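Local coordinates for protein putative transcriptional regulator (TetR/AcrR family) (Acinetobacter sp., PDB 3KNW) that probably binds DNA through a helix-turn-helix region and regulates transcription, with an all-helical C-terminal domain in a two-chain assembly, at residues 79-84 and 88-93; 93-98 and 171-176; 138-143 and 164-169; 178-181 and 187-190. One frame throughout, in Å; residues are numbered along the deposited sequence.

Contact 1 of 4, residues 79-84 and 88-93; sequences QLWTTE and RDKLMN
The indole of Trp81 comes up beside the helix at Lys90 with its pyrrole edge foremost, bringing NE1 within bonding distance of the backbone oxygen of Lys90. That oxygen lies near the ring plane, and Trp81 NE1 to Lys90 O measures 2.8 Å, but the N-H...O angle of 129° makes the bond a weak, bent one. Next to it, Trp81 CD1 rests 3.6 Å from Lys90 CB. The Lys90 chain then runs obliquely across Trp81 and on over the main chain of that residue. A bend at chi3 (-146°) lays its outer methylenes along the backbone carbonyls of Trp81 and Thr83, with Lys90 CE 3.2 Å from Trp81 O and 3.7 Å from Thr83 O. One residue before Trp81, Leu80 CD1 reaches the side-chain amide of Asn93. The two segments flank the short turn between helix 58-81 and helix 87-100. In the TetR family the long helix after the DNA-reading motif leads into the regulatory core, and this contact lies where that helix gives way to the next. Arg142 and Leu146 of helix 126-153 also pack on the Trp81 side chain. The chemistry is thus mixed: a buried indole N-H finds a backbone acceptor, though at a poor angle, while the flexible lysine contributes mainly its aliphatic length, leaving its ammonium near backbone carbonyls that would probably suit a positive charge.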
loop_
_atom_site.group_PDB
_atom_site.type_symbol
_atom_site.label_atom_id
_atom_site.label_comp_id
_atom_site.label_asym_id
_atom_site.label_seq_id
_atom_site.Cartn_x
_atom_site.Cartn_y
_atom_site.Cartn_z
ATOM N N GLN A 79 -13.483 -21.185 -6.401
ATOM C CA GLN A 79 -13.414 -21.623 -7.804
ATOM C C GLN A 79 -11.975 -21.829 -8.264
ATOM O O GLN A 79 -11.577 -22.921 -8.569
ATOM C CB GLN A 79 -14.093 -20.615 -8.744
ATOM C CG GLN A 79 -15.450 -20.115 -8.282
ATOM C CD GLN A 79 -16.303 -19.606 -9.430
ATOM O OE1 GLN A 79 -16.659 -18.419 -9.475
ATOM N NE2 GLN A 79 -16.639 -20.505 -10.372
ATOM N N LEU A 80 -11.194 -20.759 -8.289
ATOM C CA LEU A 80 -9.778 -20.822 -8.654
ATOM C C LEU A 80 -9.045 -22.032 -8.032
ATOM O O LEU A 80 -8.195 -22.649 -8.685
ATOM C CB LEU A 80 -9.090 -19.497 -8.241
ATOM C CG LEU A 80 -8.025 -18.808 -9.107
ATOM C CD1 LEU A 80 -8.273 -18.873 -10.633
ATOM C CD2 LEU A 80 -7.886 -17.341 -8.667
ATOM N N TRP A 81 -9.394 -22.386 -6.791
ATOM C CA TRP A 81 -8.617 -23.370 -6.008
ATOM C C TRP A 81 -9.223 -24.772 -5.813
ATOM O O TRP A 81 -8.606 -25.634 -5.173
ATOM C CB TRP A 81 -8.272 -22.781 -4.643
ATOM C CG TRP A 81 -7.297 -21.651 -4.706
ATOM C CD1 TRP A 81 -6.552 -21.235 -5.795
ATOM C CD2 TRP A 81 -6.898 -20.816 -3.612
ATOM N NE1 TRP A 81 -5.734 -20.185 -5.430
ATOM C CE2 TRP A 81 -5.932 -19.910 -4.100
ATOM C CE3 TRP A 81 -7.267 -20.746 -2.263
ATOM C CZ2 TRP A 81 -5.346 -18.946 -3.286
ATOM C CZ3 TRP A 81 -6.680 -19.799 -1.462
ATOM C CH2 TRP A 81 -5.739 -18.902 -1.975
ATOM N N THR A 82 -10.407 -25.021 -6.354
ATOM C CA THR A 82 -10.915 -26.394 -6.360
ATOM C C THR A 82 -10.897 -26.934 -7.809
ATOM O O THR A 82 -11.927 -27.174 -8.444
ATOM C CB THR A 82 -12.271 -26.540 -5.613
ATOM O OG1 THR A 82 -13.231 -25.607 -6.131
ATOM C CG2 THR A 82 -12.062 -26.306 -4.098
ATOM N N THR A 83 -9.672 -27.031 -8.319
ATOM C CA THR A 83 -9.339 -27.823 -9.482
ATOM C C THR A 83 -8.398 -28.907 -8.960
ATOM O O THR A 83 -8.116 -28.966 -7.759
ATOM C CB THR A 83 -8.666 -26.989 -10.602
ATOM O OG1 THR A 83 -9.230 -25.676 -10.618
ATOM C CG2 THR A 83 -8.872 -27.670 -11.999
ATOM N N GLU A 84 -7.939 -29.788 -9.840
ATOM C CA GLU A 84 -7.102 -30.880 -9.392
ATOM C C GLU A 84 -5.697 -30.620 -9.895
ATOM O O GLU A 84 -5.124 -31.429 -10.621
ATOM C CB GLU A 84 -7.671 -32.245 -9.833
ATOM C CG GLU A 84 -7.110 -33.448 -9.013
ATOM C CD GLU A 84 -7.790 -33.693 -7.626
ATOM O OE1 GLU A 84 -8.735 -32.960 -7.244
ATOM O OE2 GLU A 84 -7.374 -34.655 -6.916
ATOM N N ARG A 88 0.985 -25.331 -5.452
ATOM C CA ARG A 88 1.841 -24.325 -6.020
ATOM C C ARG A 88 1.204 -23.582 -7.188
ATOM O O ARG A 88 1.199 -22.329 -7.232
ATOM C CB ARG A 88 3.122 -24.951 -6.480
ATOM C CG ARG A 88 3.916 -24.014 -7.342
ATOM C CD ARG A 88 5.330 -24.479 -7.375
ATOM N NE ARG A 88 6.168 -23.530 -8.073
ATOM C CZ ARG A 88 7.449 -23.333 -7.798
ATOM N NH1 ARG A 88 8.045 -24.027 -6.832
ATOM N NH2 ARG A 88 8.137 -22.429 -8.486
ATOM N N ASP A 89 0.666 -24.343 -8.125
ATOM C CA ASP A 89 0.028 -23.764 -9.280
ATOM C C ASP A 89 -1.228 -23.069 -8.851
ATOM O O ASP A 89 -1.605 -22.081 -9.459
ATOM C CB ASP A 89 -0.227 -24.827 -10.406
ATOM C CG ASP A 89 1.087 -25.322 -11.057
ATOM O OD1 ASP A 89 2.202 -24.945 -10.587
ATOM O OD2 ASP A 89 1.028 -26.103 -12.015
ATOM N N LYS A 90 -1.901 -23.548 -7.821
ATOM C CA LYS A 90 -3.105 -22.831 -7.401
ATOM C C LYS A 90 -2.755 -21.422 -6.914
ATOM O O LYS A 90 -3.515 -20.455 -7.119
ATOM C CB LYS A 90 -3.818 -23.590 -6.292
ATOM C CG LYS A 90 -4.838 -24.649 -6.780
ATOM C CD LYS A 90 -5.448 -25.346 -5.600
ATOM C CE LYS A 90 -5.776 -26.846 -5.885
ATOM N NZ LYS A 90 -5.756 -27.628 -4.622
ATOM N N LEU A 91 -1.588 -21.333 -6.264
ATOM C CA LEU A 91 -1.110 -20.121 -5.624
ATOM C C LEU A 91 -0.543 -19.178 -6.687
ATOM O O LEU A 91 -0.693 -17.966 -6.595
ATOM C CB LEU A 91 -0.035 -20.456 -4.575
ATOM C CG LEU A 91 0.539 -19.243 -3.836
ATOM C CD1 LEU A 91 -0.522 -18.339 -3.366
ATOM C CD2 LEU A 91 1.332 -19.670 -2.692
HETATM N N MSE A 92 0.077 -19.733 -7.711
HETATM C CA MSE A 92 0.611 -18.893 -8.807
HETATM C C MSE A 92 -0.536 -18.405 -9.644
HETATM O O MSE A 92 -0.536 -17.303 -10.110
HETATM C CB MSE A 92 1.629 -19.641 -9.658
HETATM C CG MSE A 92 2.949 -19.921 -8.950
HETATM SE SE MSE A 92 3.807 -18.376 -8.180
HETATM C CE MSE A 92 3.869 -17.218 -9.765
ATOM N N ASN A 93 -1.560 -19.205 -9.763
ATOM C CA ASN A 93 -2.778 -18.764 -10.410
ATOM C C ASN A 93 -3.413 -17.507 -9.817
ATOM O O ASN A 93 -3.588 -16.506 -10.505
ATOM C CB ASN A 93 -3.791 -19.872 -10.263
ATOM C CG ASN A 93 -4.171 -20.428 -11.501
ATOM O OD1 ASN A 93 -3.649 -21.476 -11.919
ATOM N ND2 ASN A 93 -5.135 -19.772 -12.139
#

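Contact 2 of 4, residues 93-98 and 171-176; sequences NYLQCW and QMYLGA
Tyr173 meets Leu95 and Trp98 of helix 87-100, both on one side of its ring: Leu95 over the face, Trp98 obliquely. Leu95 has CG beside its backbone N (chi1 -62°). From there CD1 continues the extended chain to the phenol end and lies 3.6 Å from Tyr173 OH, while the second branch, CD2, stands over the ring centre, 4.2 Å from the centroid, as a CH-pi contact. The Tyr173 hydroxyl has its polar partner in Thr196 of helix 187-200. Toward Trp98, the tyrosine ring turns its edge to the indole face: the centroid of the five-membered ring and that of the tyrosine are 5.6 Å apart, with planes at 63°, a T-shaped pair. Tyr173 CB, meanwhile, stands over the six-membered ring, 4.1 Å from its centroid and almost on the normal. The two nearly parallel helices, 87-100 and 162-183, belong to the helical C-terminal domain of the TetR fold; the axes of the two segments come no closer than 11.8 Å, a wide spacing bridged by aromatic rings. Trp98 reaches across with an unusual chi1 of -113°, well off a staggered position, and its far edge ends at Leu174, where CH2 is 3.7 Å from Leu174 CD2. On its pyrrole side the indole is steadied by a hydrogen bond from Trp98 NE1 to Tyr94 OH, 2.9 Å long, with the oxygen tilted somewhat out of the ring plane. Tyr94 OH is bonded in turn to Tyr73 OH, while Leu174 packs on Leu179 of the second subunit.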
loop_
_atom_site.group_PDB
_atom_site.type_symbol
_atom_site.label_atom_id
_atom_site.label_comp_id
_atom_site.label_asym_id
_atom_site.label_seq_id
_atom_site.Cartn_x
_atom_site.Cartn_y
_atom_site.Cartn_z
ATOM N N ASN A 93 -1.560 -19.205 -9.763
ATOM C CA ASN A 93 -2.778 -18.764 -10.410
ATOM C C ASN A 93 -3.413 -17.507 -9.817
ATOM O O ASN A 93 -3.588 -16.506 -10.505
ATOM C CB ASN A 93 -3.791 -19.872 -10.263
ATOM C CG ASN A 93 -4.171 -20.428 -11.501
ATOM O OD1 ASN A 93 -3.649 -21.476 -11.919
ATOM N ND2 ASN A 93 -5.135 -19.772 -12.139
ATOM N N TYR A 94 -3.806 -17.621 -8.552
ATOM C CA TYR A 94 -4.308 -16.506 -7.758
ATOM C C TYR A 94 -3.477 -15.237 -7.918
ATOM O O TYR A 94 -4.001 -14.185 -8.228
ATOM C CB TYR A 94 -4.304 -16.864 -6.275
ATOM C CG TYR A 94 -4.549 -15.693 -5.369
ATOM C CD1 TYR A 94 -5.781 -15.077 -5.322
ATOM C CD2 TYR A 94 -3.530 -15.187 -4.559
ATOM C CE1 TYR A 94 -5.998 -14.003 -4.495
ATOM C CE2 TYR A 94 -3.742 -14.107 -3.730
ATOM C CZ TYR A 94 -4.995 -13.522 -3.700
ATOM O OH TYR A 94 -5.226 -12.441 -2.873
ATOM N N LEU A 95 -2.193 -15.358 -7.699
ATOM C CA LEU A 95 -1.311 -14.230 -7.780
ATOM C C LEU A 95 -1.292 -13.639 -9.185
ATOM O O LEU A 95 -1.192 -12.402 -9.376
ATOM C CB LEU A 95 0.129 -14.671 -7.396
ATOM C CG LEU A 95 0.288 -15.189 -5.966
ATOM C CD1 LEU A 95 1.798 -15.583 -5.648
ATOM C CD2 LEU A 95 -0.271 -14.202 -4.925
ATOM N N GLN A 96 -1.332 -14.535 -10.175
ATOM C CA GLN A 96 -1.252 -14.113 -11.550
ATOM C C GLN A 96 -2.487 -13.291 -11.888
ATOM O O GLN A 96 -2.384 -12.328 -12.657
ATOM C CB GLN A 96 -0.999 -15.300 -12.529
ATOM C CG GLN A 96 0.364 -15.137 -13.262
ATOM C CD GLN A 96 1.158 -16.439 -13.538
ATOM O OE1 GLN A 96 0.781 -17.544 -13.114
ATOM N NE2 GLN A 96 2.268 -16.293 -14.279
ATOM N N CYS A 97 -3.617 -13.673 -11.273
ATOM C CA CYS A 97 -4.866 -12.935 -11.303
ATOM C C CYS A 97 -4.749 -11.563 -10.611
ATOM O O CYS A 97 -5.309 -10.578 -11.120
ATOM C CB CYS A 97 -6.021 -13.767 -10.669
ATOM S SG CYS A 97 -7.028 -14.597 -11.863
ATOM N N TRP A 98 -4.105 -11.499 -9.454
ATOM C CA TRP A 98 -3.762 -10.223 -8.841
ATOM C C TRP A 98 -3.225 -9.302 -9.917
ATOM O O TRP A 98 -3.717 -8.218 -10.094
ATOM C CB TRP A 98 -2.644 -10.409 -7.819
ATOM C CG TRP A 98 -2.920 -10.210 -6.401
ATOM C CD1 TRP A 98 -3.306 -11.151 -5.507
ATOM C CD2 TRP A 98 -2.700 -9.018 -5.655
ATOM N NE1 TRP A 98 -3.398 -10.608 -4.245
ATOM C CE2 TRP A 98 -3.026 -9.297 -4.310
ATOM C CE3 TRP A 98 -2.291 -7.739 -5.995
ATOM C CZ2 TRP A 98 -2.957 -8.346 -3.318
ATOM C CZ3 TRP A 98 -2.217 -6.813 -5.024
ATOM C CH2 TRP A 98 -2.556 -7.109 -3.692
ATOM N N GLN A 171 2.505 -9.324 1.644
ATOM C CA GLN A 171 3.025 -7.996 1.858
ATOM C C GLN A 171 3.698 -7.477 0.615
ATOM O O GLN A 171 3.464 -6.358 0.259
ATOM C CB GLN A 171 4.014 -7.988 2.995
ATOM C CG GLN A 171 3.331 -7.986 4.341
ATOM C CD GLN A 171 4.267 -8.194 5.492
ATOM O OE1 GLN A 171 3.846 -8.457 6.591
ATOM N NE2 GLN A 171 5.526 -8.078 5.242
HETATM N N MSE A 172 4.510 -8.290 -0.048
HETATM C CA MSE A 172 5.208 -7.912 -1.281
HETATM C C MSE A 172 4.274 -7.617 -2.380
HETATM O O MSE A 172 4.490 -6.651 -3.110
HETATM C CB MSE A 172 6.178 -8.990 -1.719
HETATM C CG MSE A 172 6.854 -8.771 -3.102
HETATM SE SE MSE A 172 8.032 -10.291 -3.406
HETATM C CE MSE A 172 6.771 -11.570 -3.982
ATOM N N TYR A 173 3.163 -8.353 -2.494
ATOM C CA TYR A 173 2.201 -7.995 -3.550
ATOM C C TYR A 173 1.480 -6.707 -3.301
ATOM O O TYR A 173 1.324 -5.915 -4.218
ATOM C CB TYR A 173 1.221 -9.122 -3.852
ATOM C CG TYR A 173 1.849 -10.129 -4.778
ATOM C CD1 TYR A 173 2.865 -10.995 -4.338
ATOM C CD2 TYR A 173 1.478 -10.214 -6.103
ATOM C CE1 TYR A 173 3.426 -11.948 -5.166
ATOM C CE2 TYR A 173 2.069 -11.188 -6.943
ATOM C CZ TYR A 173 3.047 -12.014 -6.467
ATOM O OH TYR A 173 3.630 -12.938 -7.326
ATOM N N LEU A 174 1.059 -6.422 -2.070
ATOM C CA LEU A 174 0.452 -5.122 -1.774
ATOM C C LEU A 174 1.406 -3.965 -2.066
ATOM O O LEU A 174 1.015 -2.942 -2.601
ATOM C CB LEU A 174 0.085 -5.043 -0.340
ATOM C CG LEU A 174 -1.120 -5.857 0.107
ATOM C CD1 LEU A 174 -1.164 -5.828 1.623
ATOM C CD2 LEU A 174 -2.375 -5.340 -0.475
ATOM N N GLY A 175 2.680 -4.141 -1.775
ATOM C CA GLY A 175 3.596 -3.053 -2.002
ATOM C C GLY A 175 3.931 -2.849 -3.488
ATOM O O GLY A 175 4.092 -1.691 -3.925
ATOM N N ALA A 176 4.118 -3.965 -4.213
ATOM C CA ALA A 176 4.134 -3.975 -5.653
ATOM C C ALA A 176 2.812 -3.338 -6.270
ATOM O O ALA A 176 2.877 -2.561 -7.209
ATOM C CB ALA A 176 4.326 -5.443 -6.175
#

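Contact 3 of 4, residues 138-143 and 164-169; sequences RLIARM and VLAQVI
Ala166 sets its methyl against the helix turn formed by Ile140 and Met143, with CB 3.5 Å from Ile140 O. The same methyl lies 3.9 Å from Met143 CB, so the selenomethionine modelled there makes this contact with the base of its side chain and not with its selenium. Ile140 adds its CG2 branch, 4.0 Å from Ala166 CB. With CG1 placed beside the backbone N (chi1 -68°), CG2 is carried to the face that looks across to helix 162-183, and there it also brushes Gln167 CG at 4.1 Å. Two helices of the C-terminal domain, 126-153 and 162-183, meet here steeply: the segment axes cross at 122° and come within 8.6 Å, a closeness consistent with the small alanine at the crossing. Tyr170, one turn further along helix 162-183, also packs on both Ile140 and Met143. Gln167 contributes its aliphatic part to the contact, while its amide nitrogen is hydrogen-bonded to the backbone oxygen of Asp163 in the preceding turn. The outer flank adjoins the second subunit, whose Tyr183 packs on Ile140 and whose Gln191 packs on Gln167.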
loop_
_atom_site.group_PDB
_atom_site.type_symbol
_atom_site.label_atom_id
_atom_site.label_comp_id
_atom_site.label_asym_id
_atom_site.label_seq_id
_atom_site.Cartn_x
_atom_site.Cartn_y
_atom_site.Cartn_z
ATOM N N ARG A 138 -8.100 -13.479 7.110
ATOM C CA ARG A 138 -8.531 -14.737 6.554
ATOM C C ARG A 138 -7.824 -15.132 5.244
ATOM O O ARG A 138 -7.492 -16.311 5.045
ATOM C CB ARG A 138 -10.025 -14.723 6.349
ATOM C CG ARG A 138 -10.789 -15.170 7.575
ATOM C CD ARG A 138 -12.186 -15.534 7.150
ATOM N NE ARG A 138 -13.044 -14.384 6.868
ATOM C CZ ARG A 138 -14.079 -14.407 6.009
ATOM N NH1 ARG A 138 -14.831 -13.318 5.843
ATOM N NH2 ARG A 138 -14.360 -15.506 5.283
ATOM N N LEU A 139 -7.607 -14.152 4.368
ATOM C CA LEU A 139 -6.913 -14.374 3.131
ATOM C C LEU A 139 -5.500 -14.821 3.394
ATOM O O LEU A 139 -5.056 -15.819 2.868
ATOM C CB LEU A 139 -6.980 -13.139 2.271
ATOM C CG LEU A 139 -6.236 -13.253 0.954
ATOM C CD1 LEU A 139 -6.830 -14.340 0.082
ATOM C CD2 LEU A 139 -6.218 -11.915 0.252
ATOM N N ILE A 140 -4.796 -14.196 4.291
ATOM C CA ILE A 140 -3.416 -14.637 4.539
ATOM C C ILE A 140 -3.437 -16.106 5.026
ATOM O O ILE A 140 -2.586 -16.899 4.678
ATOM C CB ILE A 140 -2.709 -13.690 5.532
ATOM C CG1 ILE A 140 -2.497 -12.305 4.859
ATOM C CG2 ILE A 140 -1.406 -14.262 5.996
ATOM C CD1 ILE A 140 -1.912 -11.194 5.836
ATOM N N ALA A 141 -4.444 -16.457 5.800
ATOM C CA ALA A 141 -4.553 -17.773 6.399
ATOM C C ALA A 141 -4.935 -18.844 5.351
ATOM O O ALA A 141 -4.404 -19.924 5.379
ATOM C CB ALA A 141 -5.578 -17.746 7.602
ATOM N N ARG A 142 -5.828 -18.533 4.415
ATOM C CA ARG A 142 -6.025 -19.400 3.233
ATOM C C ARG A 142 -4.710 -19.564 2.454
ATOM O O ARG A 142 -4.353 -20.654 2.123
ATOM C CB ARG A 142 -7.074 -18.835 2.266
ATOM C CG ARG A 142 -8.486 -18.729 2.770
ATOM C CD ARG A 142 -9.147 -20.048 2.823
ATOM N NE ARG A 142 -9.576 -20.608 1.525
ATOM C CZ ARG A 142 -10.621 -20.176 0.806
ATOM N NH1 ARG A 142 -10.930 -20.783 -0.331
ATOM N NH2 ARG A 142 -11.337 -19.129 1.209
HETATM N N MSE A 143 -3.980 -18.496 2.155
HETATM C CA MSE A 143 -2.674 -18.692 1.508
HETATM C C MSE A 143 -1.803 -19.632 2.343
HETATM O O MSE A 143 -1.050 -20.434 1.806
HETATM C CB MSE A 143 -1.924 -17.392 1.247
HETATM C CG MSE A 143 -2.597 -16.500 0.206
HETATM SE SE MSE A 143 -1.696 -14.775 0.025
HETATM C CE MSE A 143 -3.239 -13.814 0.380
ATOM N N VAL A 164 4.702 -17.546 7.882
ATOM C CA VAL A 164 5.647 -16.495 7.507
ATOM C C VAL A 164 5.554 -16.272 6.009
ATOM O O VAL A 164 5.479 -15.152 5.518
ATOM C CB VAL A 164 7.109 -16.850 7.993
ATOM C CG1 VAL A 164 8.157 -15.890 7.464
ATOM C CG2 VAL A 164 7.156 -16.853 9.499
ATOM N N LEU A 165 5.486 -17.330 5.228
ATOM C CA LEU A 165 5.652 -17.113 3.791
ATOM C C LEU A 165 4.396 -16.415 3.251
ATOM O O LEU A 165 4.480 -15.559 2.401
ATOM C CB LEU A 165 5.970 -18.411 3.102
ATOM C CG LEU A 165 6.358 -18.389 1.644
ATOM C CD1 LEU A 165 7.544 -17.483 1.354
ATOM C CD2 LEU A 165 6.677 -19.829 1.224
ATOM N N ALA A 166 3.231 -16.764 3.752
ATOM C CA ALA A 166 2.031 -16.156 3.259
ATOM C C ALA A 166 2.042 -14.662 3.523
ATOM O O ALA A 166 1.511 -13.908 2.743
ATOM C CB ALA A 166 0.854 -16.777 3.890
ATOM N N GLN A 167 2.675 -14.225 4.617
ATOM C CA GLN A 167 2.762 -12.792 4.932
ATOM C C GLN A 167 3.759 -12.085 4.010
ATOM O O GLN A 167 3.495 -10.978 3.515
ATOM C CB GLN A 167 3.235 -12.559 6.375
ATOM C CG GLN A 167 2.167 -12.774 7.469
ATOM C CD GLN A 167 2.756 -12.634 8.869
ATOM O OE1 GLN A 167 2.960 -11.495 9.392
ATOM N NE2 GLN A 167 3.041 -13.765 9.482
ATOM N N VAL A 168 4.914 -12.713 3.844
ATOM C CA VAL A 168 5.866 -12.195 2.981
ATOM C C VAL A 168 5.271 -11.999 1.595
ATOM O O VAL A 168 5.324 -10.906 1.006
ATOM C CB VAL A 168 7.014 -13.143 2.832
ATOM C CG1 VAL A 168 7.855 -12.640 1.630
ATOM C CG2 VAL A 168 7.781 -13.196 4.126
ATOM N N ILE A 169 4.690 -13.061 1.074
ATOM C CA ILE A 169 4.123 -12.977 -0.258
ATOM C C ILE A 169 3.022 -11.901 -0.306
ATOM O O ILE A 169 3.058 -10.971 -1.172
ATOM C CB ILE A 169 3.593 -14.320 -0.716
ATOM C CG1 ILE A 169 4.733 -15.261 -0.990
ATOM C CG2 ILE A 169 2.757 -14.182 -1.955
ATOM C CD1 ILE A 169 4.251 -16.673 -1.218
#

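Contact 4 of 4, residues 178-181 and 187-190; sequences LLSK and APLF
The C-gamma-exo ring of Pro188 has the hydroxyl of Ser180 over one face and Leu179 beside its rim. Ser180 OG is 3.7 Å from Pro188 CD, and about as far from the CB and CG of that ring. At the rim, Leu179 CB approaches Pro188 CG to 3.8 Å. Leu189 comes to the serine from another direction, its CD1 branch 3.6 Å from Ser180 OG and 4.0 Å from Ser180 CB. With OG beside the backbone N (chi1 -60°), the serine hydroxyl is directed back along its own helix, where it is hydrogen-bonded to the carbonyl oxygen of Ala176, one turn earlier. Helices 162-183 and 187-200 are joined by a short turn, and this contact packs the end of the first against the start of the second. In TetR-family regulators the last two helices of each subunit commonly make a four-helix bundle with those of the partner; consistent with this, Pro188 O accepts a hydrogen bond from Gln171 NE2 of the second subunit, whose Leu174 also packs on Leu179. Proline suits the first turn of a helix, where the missing N-H costs no helical bond. The chemistry here is van der Waals contact between the segments: the serine's polarity is answered within its own helix, which lets the buried oxygen lie against hydrocarbon.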
loop_
_atom_site.group_PDB
_atom_site.type_symbol
_atom_site.label_atom_id
_atom_site.label_comp_id
_atom_site.label_asym_id
_atom_site.label_seq_id
_atom_site.Cartn_x
_atom_site.Cartn_y
_atom_site.Cartn_z
ATOM N N LEU A 178 0.858 -1.066 -4.874
ATOM C CA LEU A 178 1.026 0.352 -4.555
ATOM C C LEU A 178 2.002 1.085 -5.541
ATOM O O LEU A 178 1.666 2.148 -6.039
ATOM C CB LEU A 178 1.580 0.436 -3.139
ATOM C CG LEU A 178 1.371 1.626 -2.256
ATOM C CD1 LEU A 178 1.594 1.242 -0.791
ATOM C CD2 LEU A 178 2.355 2.585 -2.655
ATOM N N LEU A 179 3.192 0.527 -5.792
ATOM C CA LEU A 179 4.160 1.129 -6.724
ATOM C C LEU A 179 3.628 1.151 -8.134
ATOM O O LEU A 179 3.791 2.131 -8.854
ATOM C CB LEU A 179 5.507 0.384 -6.727
ATOM C CG LEU A 179 6.376 0.564 -5.482
ATOM C CD1 LEU A 179 7.787 -0.049 -5.690
ATOM C CD2 LEU A 179 6.517 2.055 -5.073
ATOM N N SER A 180 2.979 0.080 -8.529
ATOM C CA SER A 180 2.299 0.044 -9.848
ATOM C C SER A 180 1.304 1.209 -10.068
ATOM O O SER A 180 1.247 1.789 -11.130
ATOM C CB SER A 180 1.636 -1.335 -10.086
ATOM O OG SER A 180 2.661 -2.356 -10.046
ATOM N N LYS A 181 0.559 1.582 -9.061
ATOM C CA LYS A 181 -0.273 2.780 -9.162
ATOM C C LYS A 181 0.550 4.064 -9.286
ATOM O O LYS A 181 0.236 4.959 -10.079
ATOM C CB LYS A 181 -1.183 2.912 -7.933
ATOM C CG LYS A 181 -2.151 1.774 -7.780
ATOM C CD LYS A 181 -2.826 1.413 -9.154
ATOM C CE LYS A 181 -4.319 1.019 -9.004
ATOM N NZ LYS A 181 -4.880 0.626 -10.335
ATOM N N ALA A 187 5.084 -3.024 -13.881
ATOM C CA ALA A 187 6.450 -3.594 -13.773
ATOM C C ALA A 187 6.681 -4.163 -12.354
ATOM O O ALA A 187 7.117 -5.304 -12.194
ATOM C CB ALA A 187 7.560 -2.525 -14.171
ATOM N N PRO A 188 6.357 -3.413 -11.311
ATOM C CA PRO A 188 6.655 -3.986 -9.951
ATOM C C PRO A 188 5.960 -5.291 -9.627
ATOM O O PRO A 188 6.530 -6.132 -8.924
ATOM C CB PRO A 188 6.216 -2.862 -9.011
ATOM C CG PRO A 188 6.391 -1.623 -9.784
ATOM C CD PRO A 188 6.100 -1.958 -11.248
ATOM N N LEU A 189 4.744 -5.454 -10.136
ATOM C CA LEU A 189 3.906 -6.658 -9.947
ATOM C C LEU A 189 4.433 -7.788 -10.794
ATOM O O LEU A 189 4.516 -8.903 -10.336
ATOM C CB LEU A 189 2.438 -6.423 -10.358
ATOM C CG LEU A 189 1.576 -5.746 -9.318
ATOM C CD1 LEU A 189 0.297 -5.053 -9.836
ATOM C CD2 LEU A 189 1.221 -6.755 -8.232
ATOM N N PHE A 190 4.870 -7.480 -12.008
ATOM C CA PHE A 190 5.579 -8.456 -12.791
ATOM C C PHE A 190 6.815 -8.992 -12.101
ATOM O O PHE A 190 7.121 -10.202 -12.214
ATOM C CB PHE A 190 5.952 -7.915 -14.176
ATOM C CG PHE A 190 4.762 -7.371 -14.989
ATOM C CD1 PHE A 190 3.493 -7.907 -14.865
ATOM C CD2 PHE A 190 4.962 -6.365 -15.924
ATOM C CE1 PHE A 190 2.457 -7.431 -15.601
ATOM C CE2 PHE A 190 3.919 -5.862 -16.666
ATOM C CZ PHE A 190 2.668 -6.387 -16.533
#

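Contacts 2 and 4 are buried, whereas contacts 1 and 3 are partly open to solvent. Helix 162-183 serves contacts 2, 3 and 4, and all three also adjoin the second subunit; contact 1, which the partner chain does not touch, shares helix 87-100 with contact 2. Chemistry follows place: a weak indole-to-backbone bond and a lysine's methylenes at the peripheral turn of contact 1, aromatic and CH-pi packing between well-spaced helices in contact 2, an alanine against aliphatic chains at the steep crossing of contact 3, and proline against serine at the hairpin of contact 4. Tyr94 joins the first three, touching Trp81, Leu139 and Met143, while Leu189 connects contact 4 to Tyr173 and Trp98.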